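Local coordinates for crystal protein (Bacillus thuringiensis serovar dakota, PDB 2ZTB) that recognizes cancer cells and, like other aerolysin-type toxins, probably kills them by assembling into a beta-barrel pore in their membranes, at residues A[2-7]-A[120-125]; A[175-180]-A[235-240]; A[29-34]-A[209-214]; A[68-73]-A[183-188]. One frame throughout, in Å; residues are numbered along the deposited sequence.

In the fold
The four contacts are strung along a very elongated, mostly beta molecule and all reach one long antiparallel sheet. Interactions 2 and 3 sit on opposite sides of the chain's centre, their centres about 65 Å apart. Strand 168-199 ties the series together: it carries half of interaction 2 and half of interaction 4, whose centres are about 27 Å apart, and it pairs with strand 210-214 of interaction 3. Interaction 1, about 18 Å from interaction 4 between centres, touches it directly where D2 N packs 3.8 Å from V68 CG2. Both border hairpin strand 126-132, probably part of the pore-forming hairpin. A bound lutetium ion lies about 4 Å from the side chain of D237 in interaction 2.

Interaction 1 (A[2-7]-A[120-125]); sequences DVIREY and FKFTSK
E6 accepts all the hydrogen bonds of this contact, reaching out from strand 4-7. Its CB points toward the loop 120-125, and CG takes the crowded position between the backbone N and the carbonyl carbon (chi1 48°). From there the chain runs straight on across the ring of F122: CG passes 3.8 Å from F122 CD2, and CD comes to 3.6 Å from the same atom, with the carboxylate turned 59° from the ring plane. At the tip the two oxygens share out the loop's donors. OE1 takes the amide of T123 on its syn lone pair, T123 N lying 3.1 Å from E6 OE1. OE2 does more: it accepts from S124 N on its syn side, while S124 OG, 2.6 Å from E6 OE2, meets it nearly along the C-O axis.

Two residues earlier, I4 reaches the same loop with carbon alone. Its CG2 crosses obliquely to F122, 3.5 Å from F122 CD2. The loop leads directly into hairpin strand 126-132, so the contact pins the N-terminal strand to the root of that hairpin. K63, on the neighbouring strand 61-90, forms a salt bridge with E6 OE1 and a cation-pi contact with F122. With two successive amides, a hydroxyl and an ammonium group around it, the E6 carboxylate is probably stabilised in its charged form.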
loop_
_atom_site.group_PDB
_atom_site.type_symbol
_atom_site.label_atom_id
_atom_site.label_comp_id
_atom_site.label_asym_id
_atom_site.label_seq_id
_atom_site.Cartn_x
_atom_site.Cartn_y
_atom_site.Cartn_z
ATOM N N ASP A 2 -3.455 1.596 10.417
ATOM C CA ASP A 2 -3.921 0.499 11.331
ATOM C C ASP A 2 -2.909 0.169 12.453
ATOM O O ASP A 2 -1.695 0.334 12.271
ATOM C CB ASP A 2 -4.280 -0.763 10.515
ATOM C CG ASP A 2 -5.354 -1.635 11.195
ATOM O OD1 ASP A 2 -6.264 -1.097 11.893
ATOM O OD2 ASP A 2 -5.286 -2.875 11.011
ATOM N N VAL A 3 -3.430 -0.286 13.602
ATOM C CA VAL A 3 -2.601 -0.724 14.743
ATOM C C VAL A 3 -2.366 -2.246 14.716
ATOM O O VAL A 3 -3.198 -3.047 15.167
ATOM C CB VAL A 3 -3.202 -0.311 16.137
ATOM C CG1 VAL A 3 -2.062 -0.134 17.184
ATOM C CG2 VAL A 3 -4.060 0.973 16.016
ATOM N N ILE A 4 -1.219 -2.636 14.183
ATOM C CA ILE A 4 -0.895 -4.046 13.987
ATOM C C ILE A 4 0.086 -4.517 15.071
ATOM O O ILE A 4 0.997 -3.788 15.456
ATOM C CB ILE A 4 -0.373 -4.280 12.533
ATOM C CG1 ILE A 4 -1.531 -4.114 11.529
ATOM C CG2 ILE A 4 0.308 -5.647 12.374
ATOM C CD1 ILE A 4 -1.104 -3.584 10.168
ATOM N N ARG A 5 -0.135 -5.727 15.571
ATOM C CA ARG A 5 0.723 -6.318 16.586
ATOM C C ARG A 5 0.697 -7.828 16.442
ATOM O O ARG A 5 -0.298 -8.472 16.744
ATOM C CB ARG A 5 0.274 -5.896 17.992
ATOM C CG ARG A 5 1.115 -6.453 19.136
ATOM C CD ARG A 5 0.955 -5.559 20.351
ATOM N NE ARG A 5 1.623 -6.073 21.542
ATOM C CZ ARG A 5 2.879 -5.801 21.897
ATOM N NH1 ARG A 5 3.647 -5.017 21.149
ATOM N NH2 ARG A 5 3.369 -6.323 23.016
ATOM N N GLU A 6 1.796 -8.393 15.962
ATOM C CA GLU A 6 1.855 -9.835 15.782
ATOM C C GLU A 6 3.215 -10.390 16.174
ATOM O O GLU A 6 4.152 -9.632 16.414
ATOM C CB GLU A 6 1.449 -10.240 14.346
ATOM C CG GLU A 6 2.106 -9.466 13.222
ATOM C CD GLU A 6 1.609 -9.900 11.840
ATOM O OE1 GLU A 6 2.350 -10.638 11.150
ATOM O OE2 GLU A 6 0.484 -9.505 11.453
ATOM N N TYR A 7 3.297 -11.715 16.258
ATOM C CA TYR A 7 4.517 -12.398 16.589
ATOM C C TYR A 7 5.618 -12.108 15.576
ATOM O O TYR A 7 5.366 -11.949 14.367
ATOM C CB TYR A 7 4.286 -13.905 16.686
ATOM C CG TYR A 7 3.518 -14.362 17.915
ATOM C CD1 TYR A 7 3.600 -13.668 19.130
ATOM C CD2 TYR A 7 2.729 -15.508 17.869
ATOM C CE1 TYR A 7 2.896 -14.099 20.262
ATOM C CE2 TYR A 7 2.025 -15.951 18.991
ATOM C CZ TYR A 7 2.111 -15.246 20.188
ATOM O OH TYR A 7 1.394 -15.696 21.295
ATOM N N PHE A 120 9.760 -7.268 6.297
ATOM C CA PHE A 120 8.868 -7.851 7.278
ATOM C C PHE A 120 7.742 -8.625 6.605
ATOM O O PHE A 120 7.379 -8.338 5.460
ATOM C CB PHE A 120 8.292 -6.762 8.181
ATOM C CG PHE A 120 9.285 -6.203 9.158
ATOM C CD1 PHE A 120 10.011 -5.058 8.849
ATOM C CD2 PHE A 120 9.513 -6.841 10.376
ATOM C CE1 PHE A 120 10.947 -4.542 9.761
ATOM C CE2 PHE A 120 10.448 -6.341 11.293
ATOM C CZ PHE A 120 11.158 -5.185 10.990
ATOM N N LYS A 121 7.222 -9.630 7.301
ATOM C CA LYS A 121 6.153 -10.461 6.754
ATOM C C LYS A 121 4.923 -10.355 7.645
ATOM O O LYS A 121 4.645 -11.243 8.429
ATOM C CB LYS A 121 6.613 -11.924 6.627
ATOM C CG LYS A 121 7.911 -12.113 5.846
ATOM C CD LYS A 121 8.283 -13.584 5.707
ATOM C CE LYS A 121 9.520 -13.760 4.845
ATOM N NZ LYS A 121 10.714 -13.134 5.500
ATOM N N PHE A 122 4.211 -9.243 7.538
ATOM C CA PHE A 122 2.944 -9.053 8.243
ATOM C C PHE A 122 1.785 -9.761 7.585
ATOM O O PHE A 122 1.640 -9.740 6.362
ATOM C CB PHE A 122 2.614 -7.579 8.378
ATOM C CG PHE A 122 3.490 -6.856 9.357
ATOM C CD1 PHE A 122 4.638 -6.213 8.933
ATOM C CD2 PHE A 122 3.152 -6.813 10.709
ATOM C CE1 PHE A 122 5.438 -5.529 9.832
ATOM C CE2 PHE A 122 3.952 -6.136 11.619
ATOM C CZ PHE A 122 5.105 -5.498 11.178
ATOM N N THR A 123 0.965 -10.372 8.433
ATOM C CA THR A 123 -0.195 -11.156 8.053
ATOM C C THR A 123 -1.468 -10.307 8.134
ATOM O O THR A 123 -2.376 -10.463 7.312
ATOM C CB THR A 123 -0.292 -12.415 8.964
ATOM O OG1 THR A 123 0.523 -13.454 8.410
ATOM C CG2 THR A 123 -1.719 -12.931 9.117
ATOM N N SER A 124 -1.522 -9.401 9.107
ATOM C CA SER A 124 -2.724 -8.582 9.290
ATOM C C SER A 124 -2.840 -7.450 8.287
ATOM O O SER A 124 -1.865 -6.778 7.967
ATOM C CB SER A 124 -2.878 -8.071 10.730
ATOM O OG SER A 124 -1.660 -8.026 11.437
ATOM N N LYS A 125 -4.051 -7.256 7.786
ATOM C CA LYS A 125 -4.308 -6.241 6.778
ATOM C C LYS A 125 -4.048 -4.856 7.353
ATOM O O LYS A 125 -4.273 -4.610 8.538
ATOM C CB LYS A 125 -5.743 -6.351 6.275
ATOM C CG LYS A 125 -6.116 -7.718 5.714
ATOM C CD LYS A 125 -5.600 -7.945 4.297
ATOM C CE LYS A 125 -6.086 -9.295 3.790
ATOM N NZ LYS A 125 -6.102 -9.386 2.308
#

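Interaction 2 (A[175-180]-A[235-240]); sequences TAKIAK and SFDFQT
F236 puts its CG in the crowded position between its backbone N and carbonyl carbon (chi1 67°), which swings the ring across to the partner strand. There K177 CB sits over one face, 3.9 Å from the F236 ring centroid, a CH-pi contact. I178 C and A179 N lie at the ring edge in its plane, and A179 CB packs 3.5 Å from F236 CE2. K177 itself runs extended as far as CE and then bends at chi4 (77°), bringing NZ to the anti lone pair of D237 OD2, at 3.3 Å, in a salt bridge.

The backbone explains how D237 gets there. Strands 175-180 and 235-240 are antiparallel neighbours in the long sheet of this aerolysin-like fold, and their register slips by one residue between the T175-Q239 and K177-F236 hydrogen-bonded pairs. This beta bulge is where D237 adopts positive phi (57°) and points toward strand 175-180; its side chain also lies about 4 Å from a bound lutetium ion. Also within the bulge, opposite A176, F238 has CG anti to its carbonyl carbon, which sets CD2 3.5 Å from A176 CB. Its ring goes on to pack against I154 and V156 of strand 147-164.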
loop_
_atom_site.group_PDB
_atom_site.type_symbol
_atom_site.label_atom_id
_atom_site.label_comp_id
_atom_site.label_asym_id
_atom_site.label_seq_id
_atom_site.Cartn_x
_atom_site.Cartn_y
_atom_site.Cartn_z
ATOM N N THR A 175 -15.158 16.305 -23.636
ATOM C CA THR A 175 -13.793 16.309 -23.140
ATOM C C THR A 175 -13.753 16.403 -21.625
ATOM O O THR A 175 -14.701 16.860 -21.008
ATOM C CB THR A 175 -12.962 17.457 -23.734
ATOM O OG1 THR A 175 -13.349 18.697 -23.119
ATOM C CG2 THR A 175 -13.142 17.541 -25.273
ATOM N N ALA A 176 -12.639 15.960 -21.038
ATOM C CA ALA A 176 -12.429 16.033 -19.610
ATOM C C ALA A 176 -10.956 16.266 -19.267
ATOM O O ALA A 176 -10.077 16.171 -20.124
ATOM C CB ALA A 176 -12.950 14.762 -18.935
ATOM N N LYS A 177 -10.704 16.626 -18.011
ATOM C CA LYS A 177 -9.365 16.576 -17.458
ATOM C C LYS A 177 -9.241 15.280 -16.653
ATOM O O LYS A 177 -10.237 14.749 -16.145
ATOM C CB LYS A 177 -9.071 17.789 -16.574
ATOM C CG LYS A 177 -9.100 19.136 -17.291
ATOM C CD LYS A 177 -8.720 20.253 -16.335
ATOM C CE LYS A 177 -8.721 21.612 -17.011
ATOM N NZ LYS A 177 -10.089 22.196 -17.228
ATOM N N ILE A 178 -8.019 14.766 -16.556
ATOM C CA ILE A 178 -7.736 13.637 -15.700
ATOM C C ILE A 178 -6.832 14.110 -14.567
ATOM O O ILE A 178 -5.832 14.793 -14.804
ATOM C CB ILE A 178 -7.093 12.472 -16.479
ATOM C CG1 ILE A 178 -8.039 11.968 -17.579
ATOM C CG2 ILE A 178 -6.713 11.330 -15.535
ATOM C CD1 ILE A 178 -7.382 10.911 -18.502
ATOM N N ALA A 179 -7.220 13.765 -13.341
ATOM C CA ALA A 179 -6.406 14.028 -12.158
ATOM C C ALA A 179 -5.788 12.728 -11.664
ATOM O O ALA A 179 -6.510 11.761 -11.383
ATOM C CB ALA A 179 -7.240 14.663 -11.052
ATOM N N LYS A 180 -4.458 12.700 -11.595
ATOM C CA LYS A 180 -3.763 11.670 -10.848
ATOM C C LYS A 180 -3.413 12.276 -9.495
ATOM O O LYS A 180 -2.523 13.135 -9.376
ATOM C CB LYS A 180 -2.507 11.162 -11.575
ATOM C CG LYS A 180 -1.692 10.168 -10.725
ATOM C CD LYS A 180 -0.166 10.283 -10.965
ATOM C CE LYS A 180 0.593 9.829 -9.714
ATOM N NZ LYS A 180 2.031 9.469 -9.972
ATOM N N SER A 235 -11.697 11.521 -13.687
ATOM C CA SER A 235 -11.929 12.542 -14.687
ATOM C C SER A 235 -12.805 13.614 -14.057
ATOM O O SER A 235 -13.601 13.318 -13.171
ATOM C CB SER A 235 -12.576 11.954 -15.940
ATOM O OG SER A 235 -13.843 11.430 -15.619
ATOM N N PHE A 236 -12.604 14.854 -14.498
ATOM C CA PHE A 236 -13.338 16.025 -14.024
ATOM C C PHE A 236 -13.314 17.117 -15.102
ATOM O O PHE A 236 -12.644 16.973 -16.123
ATOM C CB PHE A 236 -12.766 16.525 -12.679
ATOM C CG PHE A 236 -11.364 17.089 -12.764
ATOM C CD1 PHE A 236 -11.135 18.437 -12.519
ATOM C CD2 PHE A 236 -10.271 16.273 -13.070
ATOM C CE1 PHE A 236 -9.848 18.975 -12.589
ATOM C CE2 PHE A 236 -8.974 16.808 -13.136
ATOM C CZ PHE A 236 -8.777 18.167 -12.894
ATOM N N ASP A 237 -14.062 18.188 -14.870
ATOM C CA ASP A 237 -14.133 19.353 -15.757
ATOM C C ASP A 237 -14.565 18.985 -17.167
ATOM O O ASP A 237 -13.882 19.320 -18.143
ATOM C CB ASP A 237 -12.813 20.149 -15.753
ATOM C CG ASP A 237 -12.614 20.985 -14.482
ATOM O OD1 ASP A 237 -13.507 21.036 -13.610
ATOM O OD2 ASP A 237 -11.538 21.603 -14.353
ATOM N N PHE A 238 -15.701 18.289 -17.249
ATOM C CA PHE A 238 -16.303 17.881 -18.515
ATOM C C PHE A 238 -16.783 19.079 -19.327
ATOM O O PHE A 238 -17.416 20.013 -18.797
ATOM C CB PHE A 238 -17.458 16.887 -18.299
ATOM C CG PHE A 238 -17.099 15.710 -17.426
ATOM C CD1 PHE A 238 -17.531 15.646 -16.103
ATOM C CD2 PHE A 238 -16.327 14.671 -17.917
ATOM C CE1 PHE A 238 -17.182 14.569 -15.291
ATOM C CE2 PHE A 238 -15.974 13.591 -17.111
ATOM C CZ PHE A 238 -16.406 13.538 -15.802
ATOM N N GLN A 239 -16.479 19.048 -20.622
ATOM C CA GLN A 239 -16.857 20.136 -21.528
ATOM C C GLN A 239 -17.398 19.560 -22.813
ATOM O O GLN A 239 -17.002 18.482 -23.242
ATOM C CB GLN A 239 -15.669 21.048 -21.856
ATOM C CG GLN A 239 -15.086 21.835 -20.694
ATOM C CD GLN A 239 -15.946 23.012 -20.275
ATOM O OE1 GLN A 239 -16.965 23.320 -20.901
ATOM N NE2 GLN A 239 -15.537 23.687 -19.216
ATOM N N THR A 240 -18.326 20.296 -23.409
ATOM C CA THR A 240 -18.788 20.051 -24.758
ATOM C C THR A 240 -18.015 21.007 -25.651
ATOM O O THR A 240 -17.917 22.207 -25.358
ATOM C CB THR A 240 -20.308 20.305 -24.876
ATOM O OG1 THR A 240 -20.977 19.476 -23.927
ATOM C CG2 THR A 240 -20.829 19.963 -26.256
#

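Interaction 3 (A[29-34]-A[209-214])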
loop_
_atom_site.group_PDB
_atom_site.type_symbol
_atom_site.label_atom_id
_atom_site.label_comp_id
_atom_site.label_asym_id
_atom_site.label_seq_id
_atom_site.Cartn_x
_atom_site.Cartn_y
_atom_site.Cartn_z
ATOM N N SER A 29 27.928 -14.357 23.947
ATOM C CA SER A 29 28.683 -13.259 24.539
ATOM C C SER A 29 28.123 -12.877 25.906
ATOM O O SER A 29 28.884 -12.569 26.819
ATOM C CB SER A 29 28.608 -12.032 23.648
ATOM O OG SER A 29 29.445 -12.159 22.543
ATOM N N ILE A 30 26.790 -12.857 26.031
ATOM C CA ILE A 30 26.156 -12.400 27.262
ATOM C C ILE A 30 26.440 -13.354 28.433
ATOM O O ILE A 30 26.705 -12.913 29.554
ATOM C CB ILE A 30 24.629 -12.153 27.084
ATOM C CG1 ILE A 30 24.374 -11.043 26.046
ATOM C CG2 ILE A 30 23.987 -11.784 28.427
ATOM C CD1 ILE A 30 22.909 -10.932 25.534
ATOM N N TYR A 31 26.390 -14.656 28.164
ATOM C CA TYR A 31 26.402 -15.656 29.227
ATOM C C TYR A 31 27.740 -16.365 29.325
ATOM O O TYR A 31 28.026 -17.001 30.343
ATOM C CB TYR A 31 25.201 -16.624 29.095
ATOM C CG TYR A 31 23.895 -15.901 29.393
ATOM C CD1 TYR A 31 23.110 -15.394 28.361
ATOM C CD2 TYR A 31 23.508 -15.631 30.708
ATOM C CE1 TYR A 31 21.952 -14.688 28.615
ATOM C CE2 TYR A 31 22.343 -14.911 30.981
ATOM C CZ TYR A 31 21.574 -14.445 29.923
ATOM O OH TYR A 31 20.429 -13.739 30.169
ATOM N N GLY A 32 28.568 -16.215 28.289
ATOM C CA GLY A 32 29.939 -16.743 28.299
ATOM C C GLY A 32 30.038 -18.187 27.823
ATOM O O GLY A 32 31.102 -18.787 27.879
ATOM N N THR A 33 28.919 -18.746 27.364
ATOM C CA THR A 33 28.865 -20.108 26.847
ATOM C C THR A 33 27.892 -20.070 25.684
ATOM O O THR A 33 26.856 -19.409 25.757
ATOM C CB THR A 33 28.377 -21.126 27.938
ATOM O OG1 THR A 33 29.313 -21.144 29.025
ATOM C CG2 THR A 33 28.234 -22.551 27.390
ATOM N N ASN A 34 28.244 -20.744 24.600
ATOM C CA ASN A 34 27.385 -20.814 23.431
ATOM C C ASN A 34 26.143 -21.641 23.810
ATOM O O ASN A 34 26.287 -22.742 24.323
ATOM C CB ASN A 34 28.178 -21.440 22.275
ATOM C CG ASN A 34 27.501 -21.266 20.911
ATOM O OD1 ASN A 34 26.763 -20.296 20.662
ATOM N ND2 ASN A 34 27.771 -22.208 20.011
ATOM N N TYR A 209 19.944 -22.943 33.339
ATOM C CA TYR A 209 20.047 -23.468 31.982
ATOM C C TYR A 209 19.269 -22.628 30.969
ATOM O O TYR A 209 19.658 -22.547 29.813
ATOM C CB TYR A 209 19.500 -24.904 31.932
ATOM C CG TYR A 209 20.328 -25.941 32.658
ATOM C CD1 TYR A 209 19.929 -26.434 33.885
ATOM C CD2 TYR A 209 21.506 -26.432 32.104
ATOM C CE1 TYR A 209 20.673 -27.396 34.560
ATOM C CE2 TYR A 209 22.269 -27.386 32.769
ATOM C CZ TYR A 209 21.838 -27.862 33.996
ATOM O OH TYR A 209 22.589 -28.796 34.660
ATOM N N PHE A 210 18.145 -22.043 31.395
ATOM C CA PHE A 210 17.278 -21.272 30.507
ATOM C C PHE A 210 17.304 -19.786 30.813
ATOM O O PHE A 210 17.078 -19.382 31.955
ATOM C CB PHE A 210 15.812 -21.747 30.586
ATOM C CG PHE A 210 15.620 -23.234 30.385
ATOM C CD1 PHE A 210 16.498 -23.984 29.607
ATOM C CD2 PHE A 210 14.527 -23.874 30.955
ATOM C CE1 PHE A 210 16.313 -25.342 29.430
ATOM C CE2 PHE A 210 14.325 -25.239 30.769
ATOM C CZ PHE A 210 15.229 -25.972 30.007
ATOM N N TRP A 211 17.519 -18.985 29.766
ATOM C CA TRP A 211 17.552 -17.530 29.880
ATOM C C TRP A 211 16.724 -16.816 28.822
ATOM O O TRP A 211 16.591 -17.298 27.701
ATOM C CB TRP A 211 19.002 -17.031 29.820
ATOM C CG TRP A 211 19.735 -17.390 31.044
ATOM C CD1 TRP A 211 20.518 -18.481 31.233
ATOM C CD2 TRP A 211 19.725 -16.673 32.283
ATOM N NE1 TRP A 211 21.001 -18.494 32.505
ATOM C CE2 TRP A 211 20.534 -17.394 33.178
ATOM C CE3 TRP A 211 19.117 -15.482 32.719
ATOM C CZ2 TRP A 211 20.763 -16.972 34.498
ATOM C CZ3 TRP A 211 19.347 -15.063 34.048
ATOM C CH2 TRP A 211 20.168 -15.806 34.903
ATOM N N PHE A 212 16.199 -15.649 29.198
ATOM C CA PHE A 212 15.479 -14.739 28.305
ATOM C C PHE A 212 16.101 -13.363 28.342
ATOM O O PHE A 212 16.464 -12.866 29.411
ATOM C CB PHE A 212 13.994 -14.680 28.682
ATOM C CG PHE A 212 13.376 -16.032 28.791
ATOM C CD1 PHE A 212 13.369 -16.707 30.009
ATOM C CD2 PHE A 212 12.864 -16.666 27.659
ATOM C CE1 PHE A 212 12.851 -17.981 30.113
ATOM C CE2 PHE A 212 12.335 -17.948 27.747
ATOM C CZ PHE A 212 12.328 -18.606 28.979
ATOM N N ASN A 213 16.261 -12.769 27.171
ATOM C CA ASN A 213 16.801 -11.428 27.045
ATOM C C ASN A 213 15.919 -10.648 26.110
ATOM O O ASN A 213 15.407 -11.210 25.141
ATOM C CB ASN A 213 18.237 -11.459 26.506
ATOM C CG ASN A 213 19.245 -11.733 27.585
ATOM O OD1 ASN A 213 19.791 -10.816 28.190
ATOM N ND2 ASN A 213 19.475 -13.000 27.858
ATOM N N PRO A 214 15.709 -9.352 26.400
ATOM C CA PRO A 214 14.915 -8.544 25.470
ATOM C C PRO A 214 15.534 -8.581 24.087
ATOM O O PRO A 214 16.757 -8.696 23.954
ATOM C CB PRO A 214 14.981 -7.124 26.058
ATOM C CG PRO A 214 16.046 -7.166 27.079
ATOM C CD PRO A 214 16.164 -8.573 27.566
#
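Helix 20-31 ends beside strand 210-214 with their backbones well apart, Y31 CA 9.1 Å from W211 CA, and the chain leaves the helix at G32 with positive phi (87°). This is a helix end laid against a beta strand by side chains, in the end of the elongated molecule that probably serves target binding, as in related toxins.

Y31 bridges the gap. With CG anti to its carbonyl carbon, it sends the phenol ring toward the strand, where it forms a face-to-face stack with the five-membered ring of W211; the centroids are 4.2 Å apart and the planes 30° from parallel. The overlap is off-centre, with Y31 CE2 over the indole face, 3.4 Å from W211 CD2. Behind the phenol, I30 CG2 of the same helix covers the opposite face, so the ring is packed on both sides. The amide of N213 comes tip to tip with Y31 at the ring edge, its plane 67° from that of the ring.

W211 is fixed in turn by its NE1, which hydrogen-bonds to the carbonyl of H208, just before the strand. F212, between W211 and N213, points away and stacks on Y59. The Y31 hydroxyl passes the six-membered part of the indole, OH lying 3.4 Å from W211 CE3.

Interaction 4 (A[68-73]-A[183-188]); sequences VQYVNR and ADFSAP
Q69 O is the best-held polar atom here, gripped three times. S186 N donates to it from within the carbonyl plane, S186 N lying 3.0 Å from Q69 O; F185 adds a CA-H...O contact; and a water gives a weak bond while also meeting S186 OG. The return bond is straighter: Q69 N lies 2.8 Å from S186 O, nearly along its C=O axis. At the next hydrogen-bonded pair, V71 N reaches D184 O at 2.7 Å, while the bond back from D184 N to V71 O is weak. This is regular antiparallel pairing, strand 69-72 on strand 183-188, near the middle of the toxin's long sheet.

On one face, Y70 and F185 lie side by side. F185 holds its CG in the crowded position (chi1 60°), and its CB makes an off-centre CH-pi contact with the Y70 ring, 4.3 Å from the Y70 centroid. V68 CG1 lies over one face of the Y70 ring, toward its rim, and 3.6 Å from F185 CB. I128 of strand 126-132 covers all three, and Y70 OH and N72 OD1 take hydrogen bonds from K129 N and K130 NZ. That strand belongs to the hairpin that, as in aerolysin-type toxins, probably inserts into membrane.

Beside D184, R73, bent at chi2 and chi3, crosses it obliquely and touches it with its chain, R73 CD 3.3 Å from D184 OD2; R73 NH1 stays 4.2 Å from that oxygen, beyond a salt bridge. D184 OD1 is hydrogen-bonded to T229. Main-chain bonds thus join the two strands, while apolar carbons and a few polar side-chain tips hold the hairpin strand, consistent with a sheet that could stay intact if the hairpin moved off.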
loop_
_atom_site.group_PDB
_atom_site.type_symbol
_atom_site.label_atom_id
_atom_site.label_comp_id
_atom_site.label_asym_id
_atom_site.label_seq_id
_atom_site.Cartn_x
_atom_site.Cartn_y
_atom_site.Cartn_z
ATOM N N VAL A 68 0.087 5.346 10.810
ATOM C CA VAL A 68 0.369 5.711 9.434
ATOM C C VAL A 68 0.307 7.227 9.276
ATOM O O VAL A 68 -0.694 7.843 9.637
ATOM C CB VAL A 68 -0.658 5.041 8.467
ATOM C CG1 VAL A 68 -0.378 5.423 6.999
ATOM C CG2 VAL A 68 -0.645 3.517 8.633
ATOM N N GLN A 69 1.378 7.830 8.764
ATOM C CA GLN A 69 1.366 9.257 8.441
ATOM C C GLN A 69 1.341 9.425 6.935
ATOM O O GLN A 69 2.087 8.755 6.223
ATOM C CB GLN A 69 2.573 9.994 9.027
ATOM C CG GLN A 69 2.901 9.666 10.498
ATOM C CD GLN A 69 1.984 10.338 11.517
ATOM O OE1 GLN A 69 2.012 9.992 12.703
ATOM N NE2 GLN A 69 1.183 11.302 11.071
ATOM N N TYR A 70 0.476 10.313 6.459
ATOM C CA TYR A 70 0.298 10.560 5.033
ATOM C C TYR A 70 0.931 11.883 4.629
ATOM O O TYR A 70 0.919 12.853 5.391
ATOM C CB TYR A 70 -1.189 10.597 4.678
ATOM C CG TYR A 70 -1.947 9.315 4.945
ATOM C CD1 TYR A 70 -2.409 9.003 6.231
ATOM C CD2 TYR A 70 -2.210 8.419 3.913
ATOM C CE1 TYR A 70 -3.108 7.826 6.475
ATOM C CE2 TYR A 70 -2.903 7.244 4.145
ATOM C CZ TYR A 70 -3.351 6.957 5.420
ATOM O OH TYR A 70 -4.051 5.800 5.639
ATOM N N VAL A 71 1.488 11.916 3.425
ATOM C CA VAL A 71 2.045 13.140 2.856
ATOM C C VAL A 71 1.541 13.244 1.431
ATOM O O VAL A 71 1.790 12.354 0.619
ATOM C CB VAL A 71 3.602 13.151 2.867
ATOM C CG1 VAL A 71 4.136 14.482 2.351
ATOM C CG2 VAL A 71 4.139 12.883 4.260
ATOM N N ASN A 72 0.814 14.320 1.151
ATOM C CA ASN A 72 0.324 14.632 -0.186
ATOM C C ASN A 72 1.444 14.837 -1.201
ATOM O O ASN A 72 2.425 15.532 -0.932
ATOM C CB ASN A 72 -0.524 15.908 -0.151
ATOM C CG ASN A 72 -2.001 15.641 0.099
ATOM O OD1 ASN A 72 -2.525 14.580 -0.242
ATOM N ND2 ASN A 72 -2.685 16.629 0.677
ATOM N N ARG A 73 1.272 14.238 -2.374
ATOM C CA ARG A 73 2.145 14.478 -3.516
ATOM C C ARG A 73 1.454 15.465 -4.440
ATOM O O ARG A 73 0.227 15.526 -4.441
ATOM C CB ARG A 73 2.394 13.163 -4.258
ATOM C CG ARG A 73 3.161 12.139 -3.458
ATOM C CD ARG A 73 4.667 12.296 -3.648
ATOM N NE ARG A 73 5.089 13.699 -3.694
ATOM C CZ ARG A 73 6.353 14.120 -3.663
ATOM N NH1 ARG A 73 7.350 13.241 -3.574
ATOM N NH2 ARG A 73 6.619 15.426 -3.718
ATOM N N ALA A 183 -0.914 10.272 -2.370
ATOM C CA ALA A 183 -0.256 10.562 -1.122
ATOM C C ALA A 183 0.674 9.412 -0.797
ATOM O O ALA A 183 0.289 8.246 -0.899
ATOM C CB ALA A 183 -1.286 10.753 -0.011
ATOM N N ASP A 184 1.900 9.740 -0.416
ATOM C CA ASP A 184 2.788 8.761 0.215
ATOM C C ASP A 184 2.415 8.573 1.670
ATOM O O ASP A 184 1.907 9.493 2.326
ATOM C CB ASP A 184 4.253 9.198 0.128
ATOM C CG ASP A 184 4.786 9.154 -1.283
ATOM O OD1 ASP A 184 4.290 8.337 -2.082
ATOM O OD2 ASP A 184 5.695 9.938 -1.595
ATOM N N PHE A 185 2.666 7.377 2.180
ATOM C CA PHE A 185 2.499 7.140 3.609
ATOM C C PHE A 185 3.656 6.322 4.181
ATOM O O PHE A 185 4.402 5.676 3.451
ATOM C CB PHE A 185 1.123 6.520 3.921
ATOM C CG PHE A 185 0.867 5.193 3.247
ATOM C CD1 PHE A 185 1.376 3.999 3.792
ATOM C CD2 PHE A 185 0.097 5.126 2.086
ATOM C CE1 PHE A 185 1.132 2.761 3.175
ATOM C CE2 PHE A 185 -0.154 3.891 1.452
ATOM C CZ PHE A 185 0.372 2.702 1.999
ATOM N N SER A 186 3.836 6.408 5.489
ATOM C CA SER A 186 4.834 5.599 6.180
ATOM C C SER A 186 4.335 5.351 7.589
ATOM O O SER A 186 3.419 6.023 8.053
ATOM C CB SER A 186 6.213 6.269 6.183
ATOM O OG SER A 186 6.181 7.524 6.835
ATOM N N ALA A 187 4.911 4.344 8.234
ATOM C CA ALA A 187 4.632 4.014 9.622
ATOM C C ALA A 187 5.890 3.358 10.192
ATOM O O ALA A 187 6.560 2.594 9.490
ATOM C CB ALA A 187 3.456 3.063 9.715
ATOM N N PRO A 188 6.225 3.667 11.458
ATOM C CA PRO A 188 7.329 2.955 12.099
ATOM C C PRO A 188 6.942 1.497 12.383
ATOM O O PRO A 188 5.797 1.212 12.757
ATOM C CB PRO A 188 7.529 3.723 13.407
ATOM C CG PRO A 188 6.164 4.348 13.688
ATOM C CD PRO A 188 5.609 4.680 12.346
HETATM O O HOH W 1 5.088 9.777 5.203
#